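Local structure of citrate synthase (Metallosphaera sedula, 6ABW) at residues D186-L191 / K281-Y286; E236-F241 / S328-Y333; T275-A280 / P322-Y327. The protein probably catalyses the condensation of oxaloacetate with acetyl-CoA and water to citrate and CoA, a step of the tricarboxylic acid cycle. All coordinates share one frame; numbering follows the deposited sequence.

Contact 1 of 3, residues D186-L191 / K281-Y286; sequences DAALIL and KIFKKY
Leu191 and Phe283 carry most of this contact, with Ala187, Ala188, Ile282 and Tyr286 completing it. The two helical segments run nearly antiparallel. Their axes make an angle of 169° and come within 10.3 Å of each other. No hydrogen bond links them, and the interface is apolar throughout.

Two CH-pi contacts set the pattern. The CD1 methyl of Leu191 sits squarely over the centre of the Phe283 ring, 3.6 Å from its centroid. The approach is only 5° off the ring normal, so this methyl meets all six ring carbons almost evenly. The Phe283 CG is anti to its carbonyl carbon (chi1 -86°), and this swings the ring across to the other helix. The two side chains lie alongside each other, pointing in opposite senses. The second CH-pi contact is at the other end, where Ala187 CB lies over one face of the Tyr286 ring. Ala187 CB stands 4.0 Å from the Tyr286 centroid, offset toward CD2 and CE2. The edge of the same ring is met in plane by Ile282 CG2, from one turn earlier on its own helix.

The remaining contacts are simple apolar packing. Ala188 CB touches Phe283 CE1 at 3.8 Å, coming in obliquely to the ring. The two methyls of Leu191 straddle the branch point of Ile282: CD1 is 3.8 Å from Ile282 CG2, and CD2 is 3.9 Å from Ile282 CD1. The small Ala188 lets the rim of the Phe283 ring come close to the backbone of 186-191.

The pair joins helix 179-191 to helix 278-292. Helix 47-53 packs on one flank, with Val51 touching Ala187 and Tyr286. Helix 325-335 packs on another, where Phe332 meets Ala188 and Tyr327 and Ser328 meet Phe283.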
loop_
_atom_site.group_PDB
_atom_site.type_symbol
_atom_site.label_atom_id
_atom_site.label_comp_id
_atom_site.label_asym_id
_atom_site.label_seq_id
_atom_site.Cartn_x
_atom_site.Cartn_y
_atom_site.Cartn_z
ATOM N N ASP A 186 0.027 -19.834 -19.486
ATOM C CA ASP A 186 -0.356 -18.717 -20.279
ATOM C C ASP A 186 -1.841 -18.433 -20.108
ATOM O O ASP A 186 -2.303 -17.247 -19.943
ATOM C CB ASP A 186 -0.019 -18.972 -21.798
ATOM C CG ASP A 186 -0.252 -17.761 -22.623
ATOM O OD1 ASP A 186 0.525 -16.741 -22.488
ATOM O OD2 ASP A 186 -1.270 -17.782 -23.372
ATOM N N ALA A 187 -2.626 -19.493 -20.160
ATOM C CA ALA A 187 -4.072 -19.318 -19.953
ATOM C C ALA A 187 -4.390 -18.666 -18.576
ATOM O O ALA A 187 -5.252 -17.774 -18.460
ATOM C CB ALA A 187 -4.806 -20.652 -20.110
ATOM N N ALA A 188 -3.765 -19.188 -17.536
ATOM C CA ALA A 188 -3.966 -18.734 -16.153
ATOM C C ALA A 188 -3.625 -17.270 -16.046
ATOM O O ALA A 188 -4.331 -16.519 -15.416
ATOM C CB ALA A 188 -3.117 -19.541 -15.208
ATOM N N LEU A 189 -2.538 -16.839 -16.678
ATOM C CA LEU A 189 -2.155 -15.430 -16.705
ATOM C C LEU A 189 -3.163 -14.571 -17.373
ATOM O O LEU A 189 -3.442 -13.470 -16.915
ATOM C CB LEU A 189 -0.843 -15.207 -17.406
ATOM C CG LEU A 189 0.325 -15.801 -16.688
ATOM C CD1 LEU A 189 1.533 -15.921 -17.584
ATOM C CD2 LEU A 189 0.617 -14.893 -15.492
ATOM N N ILE A 190 -3.751 -15.053 -18.460
ATOM C CA ILE A 190 -4.843 -14.263 -19.089
ATOM C C ILE A 190 -6.109 -14.254 -18.229
ATOM O O ILE A 190 -6.765 -13.203 -18.056
ATOM C CB ILE A 190 -5.176 -14.831 -20.496
ATOM C CG1 ILE A 190 -3.970 -14.603 -21.465
ATOM C CG2 ILE A 190 -6.432 -14.159 -21.054
ATOM C CD1 ILE A 190 -4.050 -15.438 -22.724
ATOM N N LEU A 191 -6.424 -15.421 -17.662
ATOM C CA LEU A 191 -7.698 -15.606 -16.960
ATOM C C LEU A 191 -7.866 -14.708 -15.738
ATOM O O LEU A 191 -8.960 -14.250 -15.419
ATOM C CB LEU A 191 -7.883 -17.090 -16.587
ATOM C CG LEU A 191 -8.242 -18.077 -17.718
ATOM C CD1 LEU A 191 -8.101 -19.546 -17.374
ATOM C CD2 LEU A 191 -9.652 -17.797 -18.253
ATOM N N LYS A 281 -14.716 -22.658 -16.473
ATOM C CA LYS A 281 -14.713 -23.659 -17.503
ATOM C C LYS A 281 -13.357 -23.766 -18.225
ATOM O O LYS A 281 -12.920 -24.850 -18.671
ATOM C CB LYS A 281 -15.784 -23.295 -18.535
ATOM C CG LYS A 281 -17.165 -23.344 -17.949
ATOM C CD LYS A 281 -18.240 -23.001 -18.965
ATOM C CE LYS A 281 -18.275 -21.534 -19.287
ATOM N NZ LYS A 281 -19.635 -20.945 -19.084
ATOM N N ILE A 282 -12.677 -22.631 -18.317
ATOM C CA ILE A 282 -11.394 -22.611 -19.003
ATOM C C ILE A 282 -10.333 -23.175 -18.089
ATOM O O ILE A 282 -9.515 -24.030 -18.526
ATOM C CB ILE A 282 -11.070 -21.208 -19.521
ATOM C CG1 ILE A 282 -12.176 -20.736 -20.418
ATOM C CG2 ILE A 282 -9.759 -21.262 -20.280
ATOM C CD1 ILE A 282 -12.216 -19.265 -20.730
ATOM N N PHE A 283 -10.298 -22.731 -16.827
ATOM C CA PHE A 283 -9.347 -23.394 -15.886
ATOM C C PHE A 283 -9.564 -24.933 -15.890
ATOM O O PHE A 283 -8.585 -25.715 -15.896
ATOM C CB PHE A 283 -9.510 -22.867 -14.484
ATOM C CG PHE A 283 -8.727 -21.631 -14.198
ATOM C CD1 PHE A 283 -7.346 -21.676 -14.186
ATOM C CD2 PHE A 283 -9.332 -20.432 -13.955
ATOM C CE1 PHE A 283 -6.580 -20.548 -13.928
ATOM C CE2 PHE A 283 -8.589 -19.304 -13.690
ATOM C CZ PHE A 283 -7.183 -19.354 -13.692
ATOM N N LYS A 284 -10.830 -25.364 -15.921
ATOM C CA LYS A 284 -11.082 -26.809 -15.930
ATOM C C LYS A 284 -10.438 -27.541 -17.106
ATOM O O LYS A 284 -9.791 -28.588 -16.932
ATOM C CB LYS A 284 -12.574 -27.084 -15.890
ATOM C CG LYS A 284 -12.829 -28.591 -15.750
ATOM C CD LYS A 284 -14.273 -28.896 -15.668
ATOM C CE LYS A 284 -14.443 -30.414 -15.583
ATOM N NZ LYS A 284 -15.914 -30.667 -15.520
ATOM N N LYS A 285 -10.602 -26.981 -18.275
ATOM C CA LYS A 285 -10.073 -27.523 -19.529
ATOM C C LYS A 285 -8.593 -27.744 -19.399
ATOM O O LYS A 285 -8.081 -28.825 -19.715
ATOM C CB LYS A 285 -10.365 -26.537 -20.624
ATOM C CG LYS A 285 -9.818 -26.832 -22.018
ATOM C CD LYS A 285 -10.165 -25.598 -22.877
ATOM C CE LYS A 285 -10.407 -25.886 -24.351
ATOM N NZ LYS A 285 -9.108 -26.058 -25.027
ATOM N N TYR A 286 -7.885 -26.714 -18.887
ATOM C CA TYR A 286 -6.464 -26.777 -18.805
ATOM C C TYR A 286 -6.005 -27.645 -17.674
ATOM O O TYR A 286 -4.974 -28.250 -17.792
ATOM C CB TYR A 286 -5.813 -25.365 -18.800
ATOM C CG TYR A 286 -5.882 -24.757 -20.173
ATOM C CD1 TYR A 286 -4.984 -25.163 -21.201
ATOM C CD2 TYR A 286 -6.857 -23.913 -20.502
ATOM C CE1 TYR A 286 -5.086 -24.638 -22.463
ATOM C CE2 TYR A 286 -6.968 -23.375 -21.764
ATOM C CZ TYR A 286 -6.087 -23.754 -22.753
ATOM O OH TYR A 286 -6.321 -23.186 -24.017
#

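Contact 2 of 3, residues E236-F241 / S328-Y333; sequences EAFKQF and SGVVFY
The Phe238 ring meets the Tyr333 ring obliquely, with centroids 5.2 Å apart and planes at 31°. The tip of Phe238 does the touching: CZ lies 3.6 Å from Tyr333 CG. The Phe241 ring carries the carbonyl oxygen of Ala237, from its own helix, over the centre of one face. Phe241 CE2 reaches Val330 CG2 at 3.8 Å.

Phe238 CG is anti to its backbone N (chi1 -172°), which directs the ring over the backbone of the other helix. There Phe238 CD1 packs 3.6 Å from Gly329 C. Gly329 has no side chain, and a beta carbon there would be tight against Phe238 CB. The two backbones therefore approach closely, 5.7 Å between Phe238 CA and Gly329 CA. An alanine in place of Phe238 would probably open a gap over Gly329 and leave Tyr333 CG without the ring tip packed against it.

The axes of 236-241 and 328-333 cross at -73° and come within 9.3 Å. Helix 233-244 thus packs across helix 325-335. Tyr300 of helix 295-315 meets both Phe238 and Tyr333 edge-to-face, and helix 278-292 covers Val330 through Ala287 and Ser291.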
loop_
_atom_site.group_PDB
_atom_site.type_symbol
_atom_site.label_atom_id
_atom_site.label_comp_id
_atom_site.label_asym_id
_atom_site.label_seq_id
_atom_site.Cartn_x
_atom_site.Cartn_y
_atom_site.Cartn_z
ATOM N N GLU A 236 -8.122 -21.700 -0.403
ATOM C CA GLU A 236 -9.191 -22.212 0.446
ATOM C C GLU A 236 -9.997 -23.290 -0.356
ATOM O O GLU A 236 -10.396 -24.322 0.208
ATOM C CB GLU A 236 -10.139 -21.112 0.899
ATOM C CG GLU A 236 -9.542 -20.254 2.018
ATOM C CD GLU A 236 -9.022 -21.104 3.197
ATOM O OE1 GLU A 236 -7.795 -21.104 3.511
ATOM O OE2 GLU A 236 -9.829 -21.844 3.761
ATOM N N ALA A 237 -10.219 -23.031 -1.628
ATOM C CA ALA A 237 -10.945 -23.991 -2.457
ATOM C C ALA A 237 -10.131 -25.296 -2.559
ATOM O O ALA A 237 -10.682 -26.356 -2.428
ATOM C CB ALA A 237 -11.186 -23.434 -3.838
ATOM N N PHE A 238 -8.838 -25.194 -2.821
ATOM C CA PHE A 238 -7.997 -26.347 -3.091
ATOM C C PHE A 238 -7.756 -27.159 -1.796
ATOM O O PHE A 238 -7.658 -28.384 -1.866
ATOM C CB PHE A 238 -6.695 -25.899 -3.654
ATOM C CG PHE A 238 -5.813 -27.014 -4.139
ATOM C CD1 PHE A 238 -5.903 -27.503 -5.432
ATOM C CD2 PHE A 238 -4.889 -27.563 -3.289
ATOM C CE1 PHE A 238 -5.062 -28.521 -5.869
ATOM C CE2 PHE A 238 -4.103 -28.607 -3.712
ATOM C CZ PHE A 238 -4.206 -29.101 -4.986
ATOM N N LYS A 239 -7.742 -26.479 -0.661
ATOM C CA LYS A 239 -7.592 -27.134 0.644
ATOM C C LYS A 239 -8.703 -28.100 0.984
ATOM O O LYS A 239 -8.428 -29.091 1.662
ATOM C CB LYS A 239 -7.374 -26.154 1.800
ATOM C CG LYS A 239 -5.934 -25.673 1.864
ATOM C CD LYS A 239 -5.823 -24.474 2.815
ATOM C CE LYS A 239 -4.390 -23.989 2.814
ATOM N NZ LYS A 239 -4.311 -22.684 3.534
ATOM N N GLN A 240 -9.891 -27.875 0.424
ATOM C CA GLN A 240 -10.944 -28.875 0.460
ATOM C C GLN A 240 -10.519 -30.198 -0.170
ATOM O O GLN A 240 -10.730 -31.266 0.428
ATOM C CB GLN A 240 -12.187 -28.390 -0.266
ATOM C CG GLN A 240 -12.759 -27.139 0.346
ATOM C CD GLN A 240 -13.910 -26.596 -0.499
ATOM O OE1 GLN A 240 -14.995 -26.335 0.049
ATOM N NE2 GLN A 240 -13.661 -26.355 -1.819
ATOM N N PHE A 241 -9.853 -30.149 -1.301
ATOM C CA PHE A 241 -9.405 -31.346 -2.010
ATOM C C PHE A 241 -8.316 -32.072 -1.227
ATOM O O PHE A 241 -8.260 -33.309 -1.168
ATOM C CB PHE A 241 -8.912 -31.087 -3.429
ATOM C CG PHE A 241 -9.730 -30.095 -4.233
ATOM C CD1 PHE A 241 -11.133 -30.007 -4.096
ATOM C CD2 PHE A 241 -9.113 -29.216 -5.090
ATOM C CE1 PHE A 241 -11.871 -29.064 -4.799
ATOM C CE2 PHE A 241 -9.834 -28.284 -5.813
ATOM C CZ PHE A 241 -11.220 -28.191 -5.685
ATOM N N SER A 328 -8.485 -23.229 -10.378
ATOM C CA SER A 328 -7.190 -22.570 -10.660
ATOM C C SER A 328 -6.064 -23.237 -9.872
ATOM O O SER A 328 -4.969 -23.499 -10.413
ATOM C CB SER A 328 -7.299 -21.060 -10.350
ATOM O OG SER A 328 -7.627 -20.825 -8.975
ATOM N N GLY A 329 -6.326 -23.574 -8.606
ATOM C CA GLY A 329 -5.419 -24.293 -7.791
ATOM C C GLY A 329 -4.995 -25.628 -8.374
ATOM O O GLY A 329 -3.818 -26.029 -8.316
ATOM N N VAL A 330 -5.940 -26.366 -8.934
ATOM C CA VAL A 330 -5.632 -27.594 -9.631
ATOM C C VAL A 330 -4.612 -27.373 -10.748
ATOM O O VAL A 330 -3.682 -28.147 -10.865
ATOM C CB VAL A 330 -6.884 -28.330 -10.157
ATOM C CG1 VAL A 330 -6.464 -29.648 -10.857
ATOM C CG2 VAL A 330 -7.808 -28.630 -8.986
ATOM N N VAL A 331 -4.771 -26.349 -11.564
ATOM C CA VAL A 331 -3.809 -25.983 -12.602
ATOM C C VAL A 331 -2.458 -25.654 -11.975
ATOM O O VAL A 331 -1.415 -26.218 -12.364
ATOM C CB VAL A 331 -4.319 -24.820 -13.461
ATOM C CG1 VAL A 331 -3.272 -24.341 -14.420
ATOM C CG2 VAL A 331 -5.537 -25.242 -14.279
ATOM N N PHE A 332 -2.453 -24.790 -10.977
ATOM C CA PHE A 332 -1.167 -24.389 -10.394
ATOM C C PHE A 332 -0.418 -25.544 -9.735
ATOM O O PHE A 332 0.828 -25.717 -9.911
ATOM C CB PHE A 332 -1.361 -23.260 -9.374
ATOM C CG PHE A 332 -1.954 -21.999 -9.923
ATOM C CD1 PHE A 332 -1.609 -21.477 -11.163
ATOM C CD2 PHE A 332 -2.878 -21.281 -9.100
ATOM C CE1 PHE A 332 -2.147 -20.307 -11.609
ATOM C CE2 PHE A 332 -3.393 -20.082 -9.601
ATOM C CZ PHE A 332 -2.959 -19.629 -10.818
ATOM N N TYR A 333 -1.158 -26.370 -9.038
ATOM C CA TYR A 333 -0.573 -27.572 -8.413
ATOM C C TYR A 333 0.012 -28.518 -9.455
ATOM O O TYR A 333 1.139 -28.992 -9.271
ATOM C CB TYR A 333 -1.640 -28.307 -7.592
ATOM C CG TYR A 333 -1.044 -29.334 -6.691
ATOM C CD1 TYR A 333 -0.511 -28.987 -5.475
ATOM C CD2 TYR A 333 -0.946 -30.663 -7.113
ATOM C CE1 TYR A 333 0.023 -29.969 -4.638
ATOM C CE2 TYR A 333 -0.391 -31.631 -6.311
ATOM C CZ TYR A 333 0.097 -31.283 -5.092
ATOM O OH TYR A 333 0.625 -32.282 -4.305
#

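Contact 3 of 3, residues T275-A280 / P322-Y327; sequences TYDPRA and PNTDFY
Two helix N-termini meet here beside the acetyl-CoA pocket, and Asp277 joins them, chiefly through its backbone N to Pro322 O. Asp277 is the N-cap residue of helix 278-292. Asp277 OD1 accepts from Arg279 N at 2.9 Å, the capping bond. The same oxygen takes Arg279 NE on its syn lone pair, in the guanidinium plane. Arg279 NH2 binds Asp277 OD2 at 2.9 Å, so the arginine grips the carboxylate side-on, one nitrogen to each oxygen. This salt bridge holds the carboxylate in place.

Asp277 OD2 also receives a weak bond from Thr324 N, at 3.0 Å. A straighter bond runs from Asp277 N to Pro322 O, 3.2 Å long with an angle of 174° at the hydrogen. Thr324 OG1 is anti to its backbone N (chi1 -170°); this puts CG2 between the backbone N and the carbonyl carbon, over the rim of one face of the Arg279 guanidinium, 3.4 Å from NH2. The buried OG1 finds no polar partner.

Pro322 CD stands over the centre of the Tyr276 ring, 3.8 Å from its centroid, as a CH-pi contact. The Tyr276 hydroxyl is hydrogen-bonded to Glu308 of helix 295-315. Ala280 CB fits against Asn323 O at 3.4 Å.

Asn323 OD1 accepts from Asp325 N at 2.8 Å, a second capping bond, at the turn before helix 325-335. Asn323 also pairs through its backbone with Gly267, a residue of the acetyl-CoA site. Side-chain capping of adjacent helix N-termini is the motif here; it probably helps fix the start of helix 325-335, where the predicted active-site Asp325 lies.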
loop_
_atom_site.group_PDB
_atom_site.type_symbol
_atom_site.label_atom_id
_atom_site.label_comp_id
_atom_site.label_asym_id
_atom_site.label_seq_id
_atom_site.Cartn_x
_atom_site.Cartn_y
_atom_site.Cartn_z
ATOM N N THR A 275 -24.350 -17.745 -13.117
ATOM C CA THR A 275 -24.135 -18.857 -14.014
ATOM C C THR A 275 -22.746 -19.382 -13.610
ATOM O O THR A 275 -22.111 -18.775 -12.673
ATOM C CB THR A 275 -23.969 -18.354 -15.463
ATOM O OG1 THR A 275 -22.899 -17.385 -15.531
ATOM C CG2 THR A 275 -25.202 -17.617 -15.927
ATOM N N TYR A 276 -22.269 -20.436 -14.277
ATOM C CA TYR A 276 -20.818 -20.736 -14.228
ATOM C C TYR A 276 -20.002 -19.450 -14.559
ATOM O O TYR A 276 -20.335 -18.671 -15.442
ATOM C CB TYR A 276 -20.392 -21.790 -15.262
ATOM C CG TYR A 276 -20.309 -23.244 -14.809
ATOM C CD1 TYR A 276 -21.486 -23.924 -14.531
ATOM C CD2 TYR A 276 -19.094 -23.939 -14.738
ATOM C CE1 TYR A 276 -21.470 -25.255 -14.195
ATOM C CE2 TYR A 276 -19.058 -25.267 -14.363
ATOM C CZ TYR A 276 -20.269 -25.912 -14.080
ATOM O OH TYR A 276 -20.428 -27.203 -13.691
ATOM N N ASP A 277 -18.934 -19.241 -13.816
ATOM C CA ASP A 277 -17.991 -18.161 -14.120
ATOM C C ASP A 277 -17.299 -18.614 -15.394
ATOM O O ASP A 277 -16.766 -19.724 -15.456
ATOM C CB ASP A 277 -17.071 -18.072 -12.904
ATOM C CG ASP A 277 -15.970 -17.081 -13.001
ATOM O OD1 ASP A 277 -15.528 -16.681 -14.121
ATOM O OD2 ASP A 277 -15.593 -16.646 -11.862
ATOM N N PRO A 278 -17.292 -17.766 -16.443
ATOM C CA PRO A 278 -16.637 -18.195 -17.699
ATOM C C PRO A 278 -15.203 -18.607 -17.513
ATOM O O PRO A 278 -14.695 -19.458 -18.276
ATOM C CB PRO A 278 -16.758 -16.997 -18.600
ATOM C CG PRO A 278 -17.047 -15.840 -17.735
ATOM C CD PRO A 278 -17.774 -16.381 -16.502
ATOM N N ARG A 279 -14.541 -18.038 -16.491
ATOM C CA ARG A 279 -13.163 -18.471 -16.242
ATOM C C ARG A 279 -13.019 -19.886 -15.731
ATOM O O ARG A 279 -11.980 -20.536 -15.975
ATOM C CB ARG A 279 -12.416 -17.506 -15.276
ATOM C CG ARG A 279 -12.376 -16.105 -15.830
ATOM C CD ARG A 279 -12.019 -15.071 -14.786
ATOM N NE ARG A 279 -13.101 -14.953 -13.808
ATOM C CZ ARG A 279 -13.027 -14.225 -12.696
ATOM N NH1 ARG A 279 -11.979 -13.483 -12.425
ATOM N NH2 ARG A 279 -13.987 -14.263 -11.794
ATOM N N ALA A 280 -14.048 -20.382 -15.028
ATOM C CA ALA A 280 -13.960 -21.670 -14.367
ATOM C C ALA A 280 -13.941 -22.767 -15.402
ATOM O O ALA A 280 -13.212 -23.712 -15.229
ATOM C CB ALA A 280 -15.155 -21.862 -13.434
ATOM N N PRO A 322 -19.540 -23.217 -9.910
ATOM C CA PRO A 322 -18.101 -23.004 -9.773
ATOM C C PRO A 322 -17.678 -21.602 -10.203
ATOM O O PRO A 322 -18.185 -21.052 -11.225
ATOM C CB PRO A 322 -17.510 -24.051 -10.713
ATOM C CG PRO A 322 -18.529 -25.156 -10.677
ATOM C CD PRO A 322 -19.823 -24.426 -10.663
ATOM N N ASN A 323 -16.781 -21.013 -9.438
ATOM C CA ASN A 323 -16.181 -19.740 -9.767
ATOM C C ASN A 323 -14.739 -19.958 -10.161
ATOM O O ASN A 323 -14.280 -21.079 -10.202
ATOM C CB ASN A 323 -16.392 -18.713 -8.609
ATOM C CG ASN A 323 -15.627 -19.055 -7.345
ATOM O OD1 ASN A 323 -14.461 -19.480 -7.398
ATOM N ND2 ASN A 323 -16.250 -18.830 -6.217
ATOM N N THR A 324 -14.081 -18.874 -10.522
ATOM C CA THR A 324 -12.721 -18.931 -11.063
ATOM C C THR A 324 -11.729 -19.558 -10.113
ATOM O O THR A 324 -10.663 -20.029 -10.573
ATOM C CB THR A 324 -12.247 -17.523 -11.463
ATOM O OG1 THR A 324 -11.033 -17.638 -12.197
ATOM C CG2 THR A 324 -12.085 -16.649 -10.268
ATOM N N ASP A 325 -12.046 -19.599 -8.811
ATOM C CA ASP A 325 -11.103 -20.122 -7.793
ATOM C C ASP A 325 -11.160 -21.642 -7.625
ATOM O O ASP A 325 -10.337 -22.216 -6.925
ATOM C CB ASP A 325 -11.290 -19.368 -6.498
ATOM C CG ASP A 325 -11.181 -17.786 -6.679
ATOM O OD1 ASP A 325 -10.198 -17.266 -7.349
ATOM O OD2 ASP A 325 -12.130 -17.072 -6.188
ATOM N N PHE A 326 -12.160 -22.295 -8.219
ATOM C CA PHE A 326 -12.417 -23.712 -7.972
ATOM C C PHE A 326 -11.357 -24.614 -8.601
ATOM O O PHE A 326 -10.893 -25.545 -7.970
ATOM C CB PHE A 326 -13.858 -24.127 -8.438
ATOM C CG PHE A 326 -14.287 -25.476 -7.885
ATOM C CD1 PHE A 326 -14.665 -25.605 -6.603
ATOM C CD2 PHE A 326 -14.158 -26.625 -8.661
ATOM C CE1 PHE A 326 -15.012 -26.840 -6.099
ATOM C CE2 PHE A 326 -14.524 -27.851 -8.177
ATOM C CZ PHE A 326 -14.955 -27.967 -6.911
ATOM N N TYR A 327 -11.013 -24.362 -9.874
ATOM C CA TYR A 327 -10.044 -25.150 -10.613
ATOM C C TYR A 327 -8.677 -24.469 -10.828
ATOM O O TYR A 327 -7.773 -25.109 -11.331
ATOM C CB TYR A 327 -10.616 -25.515 -11.980
ATOM C CG TYR A 327 -11.591 -26.655 -11.950
ATOM C CD1 TYR A 327 -11.131 -27.920 -11.716
ATOM C CD2 TYR A 327 -12.924 -26.477 -12.210
ATOM C CE1 TYR A 327 -12.002 -28.998 -11.698
ATOM C CE2 TYR A 327 -13.833 -27.554 -12.190
ATOM C CZ TYR A 327 -13.360 -28.800 -11.922
ATOM O OH TYR A 327 -14.187 -29.932 -11.886
HETATM O O HOH W 1 -19.937 -18.762 -10.660
#

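In the fold
From the N terminus, the chain first reaches 186-191, then 236-241. It continues through 275-280 and directly into 281-286, and returns at 322-327 and 328-333. Contact 1 closes a loop of 89 residues and contact 2 one of 86. These two loops cross, as do those of contacts 1 and 3. The short loop of contact 3, 41 residues, falls wholly within that of contact 2. Contacts 1 and 3 share helix 278-292, and contacts 2 and 3 share helix 325-335. Together they bind helices 179-191, 233-244, 278-292 and 325-335 into one mostly buried core, with contact 3 beside the acetyl-CoA pocket.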